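Local coordinates for protein ADP-dependent L-serine kinase SerK (Thermococcus kodakarensis KOD1, PDB 5X0J) that phosphorylates free L-serine with ADP as the phosphate donor, giving O-phospho-L-serine and AMP in the first step of cysteine biosynthesis from serine, at residues Tyr103-Gly108 with Asp195-Arg200. The protein carries 1 engineered substitution. Sequence-based numbering, arbitrary orientation.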
ATOM      1  N   TYR A 103      -1.704  -4.207  -5.997  1.00 11.94           N
ATOM      2  CA  TYR A 103      -3.046  -4.509  -6.495  1.00 11.89           C
ATOM      3  C   TYR A 103      -3.896  -5.098  -5.371  1.00 12.16           C
ATOM      4  O   TYR A 103      -3.545  -6.150  -4.851  1.00 12.21           O
ATOM      5  CB  TYR A 103      -2.957  -5.499  -7.674  1.00 12.15           C
ATOM      6  CG  TYR A 103      -2.041  -5.028  -8.765  1.00 12.22           C
ATOM      7  CD1 TYR A 103      -2.419  -4.000  -9.616  1.00 12.20           C
ATOM      8  CD2 TYR A 103      -0.781  -5.584  -8.933  1.00 12.41           C
ATOM      9  CE1 TYR A 103      -1.564  -3.549 -10.611  1.00 12.52           C
ATOM     10  CE2 TYR A 103       0.077  -5.144  -9.914  1.00 12.69           C
ATOM     11  CZ  TYR A 103      -0.322  -4.136 -10.760  1.00 12.67           C
ATOM     12  OH  TYR A 103       0.539  -3.702 -11.727  1.00 13.11           O
ATOM     13  N   PRO A 104      -5.005  -4.423  -4.982  1.00 12.22           N
ATOM     14  CA  PRO A 104      -5.901  -5.044  -4.009  1.00 12.40           C
ATOM     15  C   PRO A 104      -6.498  -6.309  -4.601  1.00 12.68           C
ATOM     16  O   PRO A 104      -6.778  -6.347  -5.805  1.00 12.69           O
ATOM     17  CB  PRO A 104      -6.998  -3.989  -3.781  1.00 12.32           C
ATOM     18  CG  PRO A 104      -6.513  -2.738  -4.420  1.00 12.27           C
ATOM     19  CD  PRO A 104      -5.499  -3.108  -5.440  1.00 12.34           C
ATOM     20  N   ALA A 105      -6.715  -7.315  -3.764  1.00 13.12           N
ATOM     21  CA  ALA A 105      -7.298  -8.589  -4.201  1.00 13.42           C
ATOM     22  C   ALA A 105      -8.094  -9.181  -3.065  1.00 13.90           C
ATOM     23  O   ALA A 105      -7.863  -8.862  -1.906  1.00 13.80           O
ATOM     24  CB  ALA A 105      -6.214  -9.557  -4.636  1.00 13.70           C
ATOM     25  N   PHE A 106      -9.025 -10.068  -3.390  1.00 14.35           N
ATOM     26  CA  PHE A 106      -9.806 -10.705  -2.347  1.00 14.90           C
ATOM     27  C   PHE A 106     -10.135 -12.148  -2.623  1.00 15.74           C
ATOM     28  O   PHE A 106     -10.261 -12.566  -3.788  1.00 15.68           O
ATOM     29  CB  PHE A 106     -11.089  -9.923  -2.022  1.00 14.89           C
ATOM     30  CG  PHE A 106     -12.099  -9.873  -3.136  1.00 14.95           C
ATOM     31  CD1 PHE A 106     -13.045 -10.882  -3.289  1.00 15.12           C
ATOM     32  CD2 PHE A 106     -12.132  -8.800  -4.007  1.00 14.67           C
ATOM     33  CE1 PHE A 106     -13.987 -10.826  -4.311  1.00 15.39           C
ATOM     34  CE2 PHE A 106     -13.071  -8.738  -5.026  1.00 14.88           C
ATOM     35  CZ  PHE A 106     -14.003  -9.752  -5.177  1.00 15.09           C
ATOM     36  N   LYS A 107     -10.272 -12.885  -1.523  1.00 16.67           N
ATOM     37  CA  LYS A 107     -10.958 -14.160  -1.498  1.00 17.64           C
ATOM     38  C   LYS A 107     -12.316 -13.858  -0.869  1.00 17.62           C
ATOM     39  O   LYS A 107     -12.393 -13.377   0.265  1.00 17.22           O
ATOM     40  CB  LYS A 107     -10.178 -15.183  -0.669  1.00 18.59           C
ATOM     41  CG  LYS A 107     -10.776 -16.579  -0.646  1.00 19.68           C
ATOM     42  CD  LYS A 107     -10.563 -17.332  -1.951  1.00 20.61           C
ATOM     43  CE  LYS A 107     -11.467 -18.553  -2.022  1.00 21.84           C
ATOM     44  NZ  LYS A 107     -11.399 -19.232  -3.338  1.00 22.53           N
ATOM     45  N   GLY A 108     -13.380 -14.122  -1.623  1.00 18.04           N
ATOM     46  CA  GLY A 108     -14.742 -13.869  -1.169  1.00 18.78           C
ATOM     47  C   GLY A 108     -15.718 -13.797  -2.319  1.00 19.29           C
ATOM     48  O   GLY A 108     -15.371 -14.100  -3.468  1.00 19.60           O
ATOM     49  N   ASP A 195      -9.941 -14.850  -5.433  1.00 18.39           N
ATOM     50  CA  ASP A 195     -10.954 -14.862  -6.492  1.00 18.25           C
ATOM     51  C   ASP A 195     -10.802 -13.717  -7.502  1.00 17.14           C
ATOM     52  O   ASP A 195     -10.929 -13.931  -8.706  1.00 17.34           O
ATOM     53  CB  ASP A 195     -12.339 -14.864  -5.848  1.00 18.55           C
ATOM     54  CG  ASP A 195     -12.542 -16.065  -4.935  1.00 19.48           C
ATOM     55  OD1 ASP A 195     -12.259 -17.200  -5.392  1.00 21.00           O
ATOM     56  OD2 ASP A 195     -12.943 -15.892  -3.765  1.00 20.02           O
ATOM     57  N   TYR A 196     -10.515 -12.510  -7.019  1.00 16.08           N
ATOM     58  CA  TYR A 196     -10.478 -11.315  -7.866  1.00 15.56           C
ATOM     59  C   TYR A 196      -9.323 -10.420  -7.485  1.00 14.61           C
ATOM     60  O   TYR A 196      -8.910 -10.392  -6.328  1.00 14.91           O
ATOM     61  CB  TYR A 196     -11.818 -10.550  -7.776  1.00 15.65           C
ATOM     62  CG  TYR A 196     -12.825 -11.144  -8.723  1.00 16.10           C
ATOM     63  CD1 TYR A 196     -13.599 -12.236  -8.351  1.00 16.47           C
ATOM     64  CD2 TYR A 196     -12.938 -10.669 -10.024  1.00 16.23           C
ATOM     65  CE1 TYR A 196     -14.476 -12.826  -9.253  1.00 16.74           C
ATOM     66  CE2 TYR A 196     -13.812 -11.249 -10.933  1.00 16.66           C
ATOM     67  CZ  TYR A 196     -14.576 -12.326 -10.536  1.00 16.93           C
ATOM     68  OH  TYR A 196     -15.427 -12.920 -11.431  1.00 18.05           O
ATOM     69  N   VAL A 197      -8.793  -9.714  -8.481  1.00 13.95           N
ATOM     70  CA  VAL A 197      -7.760  -8.704  -8.268  1.00 13.49           C
ATOM     71  C   VAL A 197      -8.223  -7.395  -8.921  1.00 13.19           C
ATOM     72  O   VAL A 197      -8.960  -7.412  -9.909  1.00 13.26           O
ATOM     73  CB  VAL A 197      -6.375  -9.187  -8.790  1.00 13.64           C
ATOM     74  CG1 VAL A 197      -6.368  -9.369 -10.298  1.00 13.76           C
ATOM     75  CG2 VAL A 197      -5.265  -8.220  -8.390  1.00 13.48           C
ATOM     76  N   PHE A 198      -7.820  -6.271  -8.340  1.00 12.78           N
ATOM     77  CA  PHE A 198      -8.120  -4.938  -8.846  1.00 12.63           C
ATOM     78  C   PHE A 198      -6.851  -4.368  -9.472  1.00 12.75           C
ATOM     79  O   PHE A 198      -5.863  -4.134  -8.760  1.00 13.15           O
ATOM     80  CB  PHE A 198      -8.571  -4.004  -7.726  1.00 12.43           C
ATOM     81  CG  PHE A 198      -9.931  -4.296  -7.160  1.00 12.37           C
ATOM     82  CD1 PHE A 198     -10.093  -5.257  -6.190  1.00 12.29           C
ATOM     83  CD2 PHE A 198     -11.039  -3.551  -7.554  1.00 12.52           C
ATOM     84  CE1 PHE A 198     -11.341  -5.507  -5.636  1.00 12.45           C
ATOM     85  CE2 PHE A 198     -12.284  -3.789  -6.999  1.00 12.56           C
ATOM     86  CZ  PHE A 198     -12.435  -4.767  -6.031  1.00 12.56           C
ATOM     87  N   ILE A 199      -6.884  -4.125 -10.779  1.00 12.70           N
ATOM     88  CA  ILE A 199      -5.728  -3.622 -11.527  1.00 12.76           C
ATOM     89  C   ILE A 199      -5.821  -2.107 -11.668  1.00 12.65           C
ATOM     90  O   ILE A 199      -6.885  -1.566 -11.988  1.00 12.32           O
ATOM     91  CB  ILE A 199      -5.657  -4.253 -12.936  1.00 13.17           C
ATOM     92  CG1 ILE A 199      -5.640  -5.792 -12.866  1.00 13.52           C
ATOM     93  CG2 ILE A 199      -4.474  -3.706 -13.735  1.00 13.08           C
ATOM     94  CD1 ILE A 199      -4.487  -6.407 -12.110  1.00 13.60           C
ATOM     95  N   ARG A 200      -4.706  -1.419 -11.435  1.00 12.54           N
ATOM     96  CA  ARG A 200      -4.596   0.029 -11.621  1.00 12.84           C
ATOM     97  C   ARG A 200      -3.229   0.367 -12.183  1.00 13.03           C
ATOM     98  O   ARG A 200      -2.264  -0.360 -11.945  1.00 12.93           O
ATOM     99  CB  ARG A 200      -4.781   0.765 -10.294  1.00 12.82           C
ATOM    100  CG  ARG A 200      -3.900   0.234  -9.168  1.00 12.71           C
ATOM    101  CD  ARG A 200      -3.899   1.205  -8.003  1.00 12.69           C
ATOM    102  NE  ARG A 200      -3.463   0.563  -6.767  1.00 12.57           N
ATOM    103  CZ  ARG A 200      -3.778   0.980  -5.542  1.00 12.76           C
ATOM    104  NH1 ARG A 200      -4.535   2.064  -5.365  1.00 12.99           N
ATOM    105  NH2 ARG A 200      -3.355   0.290  -4.488  1.00 12.63           N
TER
HETATM  106  O   HOH W   1      -0.067  -1.550 -13.121  1.00 13.06           O
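Phe106 reaches across to Tyr196 on the antiparallel strand, and Tyr196 CB lies over one face of the Phe106 ring, 3.5 Å from Phe106 CZ. With chi1 at 66° the Phe106 CG is set between the backbone N and the carbonyl carbon, from where the ring turns back toward 195-200 and comes against Tyr196 CB. The two side chains run side by side in the same direction. Their rings, inclined by only 21°, are displaced until the centroids stand 5.8 Å apart, so the contact is of the Phe106 ring with Tyr196 CB and not a stack. Phe198 comes to the edge of the Phe106 ring, its CE1 3.7 Å from Phe106 CE2, while its CB packs against Pro104 CD, the two side chains crossing at about a right angle.

Where Asp195 and Tyr196 both face Phe106 the strands form a classic beta bulge: Phe106 O accepts from both Asp195 N and Tyr196 N, with the Tyr196 donor in the carbonyl plane and the Asp195 donor tilted from it. Phe198 N gives Pro104 O a short bond of 2.7 Å. At the bulge end the Asp195 carboxylate is held by two groups: OD2 takes Gly108 N on its anti lone pair at 2.8 Å, and OD1 receives Lys107 NZ on the syn side, 24° out of the carboxylate plane, in a salt bridge of 3.0 Å. Lys107 NZ is also bonded to Gly192 O. At the far end, a water links Tyr103 OH to Arg200 O.

The opposite face of the sheet carries Ala105 and Val197, whose CG2 also touches Tyr103 CB 3.6 Å away. Helix 182-190 covers Val197 there, whereas helix 155-170 packs on Pro104 and Phe198. Strands 175-179 and 141-144 continue this antiparallel sheet of the C-terminal domain beyond 103-107 and 196-199 respectively, and Arg200 extends toward Trp102 and Lys221 of the phosphoserine site, where Arg200 NH2 hydrogen-bonds to Trp102 O.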